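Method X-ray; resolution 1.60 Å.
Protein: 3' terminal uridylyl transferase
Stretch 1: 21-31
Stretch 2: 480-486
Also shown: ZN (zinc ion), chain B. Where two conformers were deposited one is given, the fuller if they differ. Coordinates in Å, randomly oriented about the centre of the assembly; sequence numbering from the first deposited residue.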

# COMPACT_ATOMS: atom_id res chain seq x y z
N ALA A 21 -16.65 33.75 7.47
CA ALA A 21 -16.40 34.68 6.37
C ALA A 21 -15.59 33.98 5.27
O ALA A 21 -15.79 34.23 4.07
CB ALA A 21 -15.68 35.91 6.87
N LEU A 22 -14.65 33.13 5.68
CA LEU A 22 -13.86 32.37 4.73
C LEU A 22 -14.74 31.43 3.92
O LEU A 22 -14.64 31.37 2.69
CB LEU A 22 -12.77 31.56 5.44
CG LEU A 22 -11.88 30.73 4.51
CD1 LEU A 22 -10.96 31.65 3.72
CD2 LEU A 22 -11.09 29.68 5.29
N LEU A 23 -15.63 30.71 4.60
CA LEU A 23 -16.48 29.73 3.92
C LEU A 23 -17.44 30.44 2.97
O LEU A 23 -17.66 30.00 1.83
CB LEU A 23 -17.29 28.92 4.93
CG LEU A 23 -16.60 27.82 5.72
CD1 LEU A 23 -17.60 27.20 6.67
CD2 LEU A 23 -16.03 26.76 4.79
N ALA A 24 -18.04 31.53 3.45
CA ALA A 24 -18.92 32.34 2.60
C ALA A 24 -18.19 32.86 1.38
O ALA A 24 -18.74 32.88 0.29
CB ALA A 24 -19.52 33.48 3.38
N HIS A 25 -16.93 33.28 1.56
CA HIS A 25 -16.16 33.76 0.42
C HIS A 25 -15.97 32.64 -0.60
O HIS A 25 -16.06 32.85 -1.81
CB HIS A 25 -14.80 34.27 0.89
CG HIS A 25 -13.82 34.43 -0.23
ND1 HIS A 25 -13.79 35.56 -1.03
CD2 HIS A 25 -12.85 33.61 -0.70
CE1 HIS A 25 -12.83 35.43 -1.93
NE2 HIS A 25 -12.27 34.25 -1.77
N ALA A 26 -15.69 31.44 -0.11
CA ALA A 26 -15.47 30.28 -1.00
C ALA A 26 -16.69 29.98 -1.89
O ALA A 26 -16.56 29.83 -3.10
CB ALA A 26 -15.04 29.07 -0.21
N GLU A 27 -17.90 29.95 -1.32
CA GLU A 27 -19.10 29.75 -2.13
C GLU A 27 -19.40 30.94 -3.05
O GLU A 27 -19.72 30.77 -4.23
CB GLU A 27 -20.32 29.49 -1.25
CG GLU A 27 -21.64 29.58 -2.00
CD GLU A 27 -21.75 28.58 -3.15
OE1 GLU A 27 -21.17 27.48 -3.06
OE2 GLU A 27 -22.41 28.91 -4.16
N GLU A 28 -19.31 32.15 -2.51
CA GLU A 28 -19.67 33.33 -3.29
C GLU A 28 -18.71 33.67 -4.44
O GLU A 28 -19.14 34.12 -5.51
CB GLU A 28 -19.86 34.54 -2.35
CG GLU A 28 -20.97 34.30 -1.31
CD GLU A 28 -21.08 35.41 -0.27
OE1 GLU A 28 -22.10 35.46 0.44
OE2 GLU A 28 -20.14 36.23 -0.16
N HIS A 29 -17.42 33.46 -4.25
CA HIS A 29 -16.44 33.83 -5.26
C HIS A 29 -15.87 32.64 -6.03
O HIS A 29 -15.30 32.80 -7.12
CB HIS A 29 -15.31 34.67 -4.66
CG HIS A 29 -15.71 36.07 -4.32
ND1 HIS A 29 -16.57 36.37 -3.29
CD2 HIS A 29 -15.38 37.25 -4.90
CE1 HIS A 29 -16.76 37.68 -3.24
NE2 HIS A 29 -16.05 38.24 -4.20
N HIS A 30 -16.00 31.44 -5.47
CA HIS A 30 -15.37 30.28 -6.08
C HIS A 30 -16.30 29.14 -6.33
O HIS A 30 -15.88 27.98 -6.33
CB HIS A 30 -14.17 29.82 -5.26
CG HIS A 30 -13.10 30.85 -5.19
ND1 HIS A 30 -12.52 31.37 -6.33
CD2 HIS A 30 -12.56 31.51 -4.14
CE1 HIS A 30 -11.64 32.29 -5.98
NE2 HIS A 30 -11.65 32.41 -4.67
N ALA A 31 -17.57 29.46 -6.58
CA ALA A 31 -18.52 28.38 -6.81
C ALA A 31 -18.12 27.53 -8.02
O ALA A 31 -18.41 26.34 -8.05
CB ALA A 31 -19.93 28.90 -6.95
N GLY A 480 -6.69 23.48 1.24
CA GLY A 480 -7.24 24.77 1.63
C GLY A 480 -8.76 24.79 1.52
O GLY A 480 -9.38 23.77 1.23
N VAL A 481 -9.37 25.95 1.71
CA VAL A 481 -10.83 26.00 1.87
C VAL A 481 -11.61 25.51 0.64
O VAL A 481 -12.54 24.70 0.81
CB VAL A 481 -11.33 27.38 2.33
CG1 VAL A 481 -11.07 28.48 1.30
CG2 VAL A 481 -12.82 27.31 2.72
N THR A 482 -11.27 25.96 -0.56
CA THR A 482 -12.02 25.49 -1.72
C THR A 482 -11.79 24.00 -1.94
O THR A 482 -12.73 23.26 -2.23
CB THR A 482 -11.76 26.32 -3.02
OG1 THR A 482 -10.37 26.24 -3.38
CG2 THR A 482 -12.13 27.74 -2.78
N LYS A 483 -10.55 23.53 -1.76
CA LYS A 483 -10.33 22.11 -1.91
C LYS A 483 -11.15 21.35 -0.86
O LYS A 483 -11.67 20.26 -1.13
CB LYS A 483 -8.83 21.76 -1.78
CG LYS A 483 -8.00 22.13 -3.00
CD LYS A 483 -6.66 21.39 -3.01
CE LYS A 483 -5.83 21.81 -4.21
NZ LYS A 483 -4.52 21.12 -4.24
N SER A 484 -11.29 21.91 0.34
CA SER A 484 -11.98 21.19 1.43
C SER A 484 -13.45 21.05 1.08
O SER A 484 -14.08 20.04 1.43
CB SER A 484 -11.82 21.89 2.80
OG SER A 484 -12.62 23.06 2.90
N LEU A 485 -14.00 22.03 0.37
CA LEU A 485 -15.42 21.98 0.05
C LEU A 485 -15.64 21.00 -1.11
O LEU A 485 -16.73 20.41 -1.21
CB LEU A 485 -15.95 23.38 -0.27
CG LEU A 485 -15.93 24.27 0.99
CD1 LEU A 485 -16.57 25.62 0.71
CD2 LEU A 485 -16.60 23.57 2.20
N ARG A 486 -14.63 20.82 -1.96
CA ARG A 486 -14.67 19.71 -2.93
C ARG A 486 -14.74 18.36 -2.22
O ARG A 486 -15.48 17.47 -2.64
CB ARG A 486 -13.48 19.78 -3.92
CG ARG A 486 -13.57 21.00 -4.84
CD ARG A 486 -12.31 21.20 -5.70
NE ARG A 486 -12.10 20.05 -6.58
CZ ARG A 486 -12.66 19.93 -7.78
NH1 ARG A 486 -13.46 20.89 -8.23
NH2 ARG A 486 -12.43 18.86 -8.53
ZN ZN B . -10.70 33.43 -2.91

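The helix that runs through Ala-21 and on past His-25 carries a zinc site alongside a purely apolar contact with the helix beginning at Val-481, and His-30 takes part in both. NE2 of His-30 lies 2.2 Å from ZN, and NE2 of His-25 lies 2.1 Å from the same ion, with two further ligand atoms coming from elsewhere in the structure; meanwhile CB of His-30 rests 3.8 Å from CG2 of Thr-482. No hydrogen bond joins the two stretches, which meet through van der Waals packing over 303 Å² of buried surface, both sides summed.

The helices cross steeply, at 77° between their N-to-C directions, with axes 9.9 Å apart at closest approach. Near the crossing sits Ala-26, whose CA is 5.9 Å from that of Thr-482. CB of Ala-26 points toward the second helix and meets three side chains: CD1 of Leu-485 at 3.9 Å, and CG2 of Val-481 and CG2 of Thr-482, each at 4.1 Å. The methyl of Ala-26 fits among these three neighbours, where the CA atoms come nearest.

Val-481 contributes the largest covered area. The CA-to-CB bonds of Leu-22 and Leu-23 point sideways, but the ends of the side chains come nearer: CD2 of Leu-22 comes within 3.8 Å of CB of Val-481, and CD2 of Leu-23 within 3.9 Å of CG2 of Val-481. Leu-23 also reaches Leu-485, CD2 to CD2, at 4.1 Å.

Thr-482 suits its mixed surroundings. Its methyl packs against Ala-26 and His-30, whereas its hydroxyl is hydrogen-bonded elsewhere in the structure, so its buried hydroxyl is satisfied. Ser-484, largely outside the contact, donates from OG to O of Val-481 at 2.7 Å, satisfying its own buried hydroxyl within the helix.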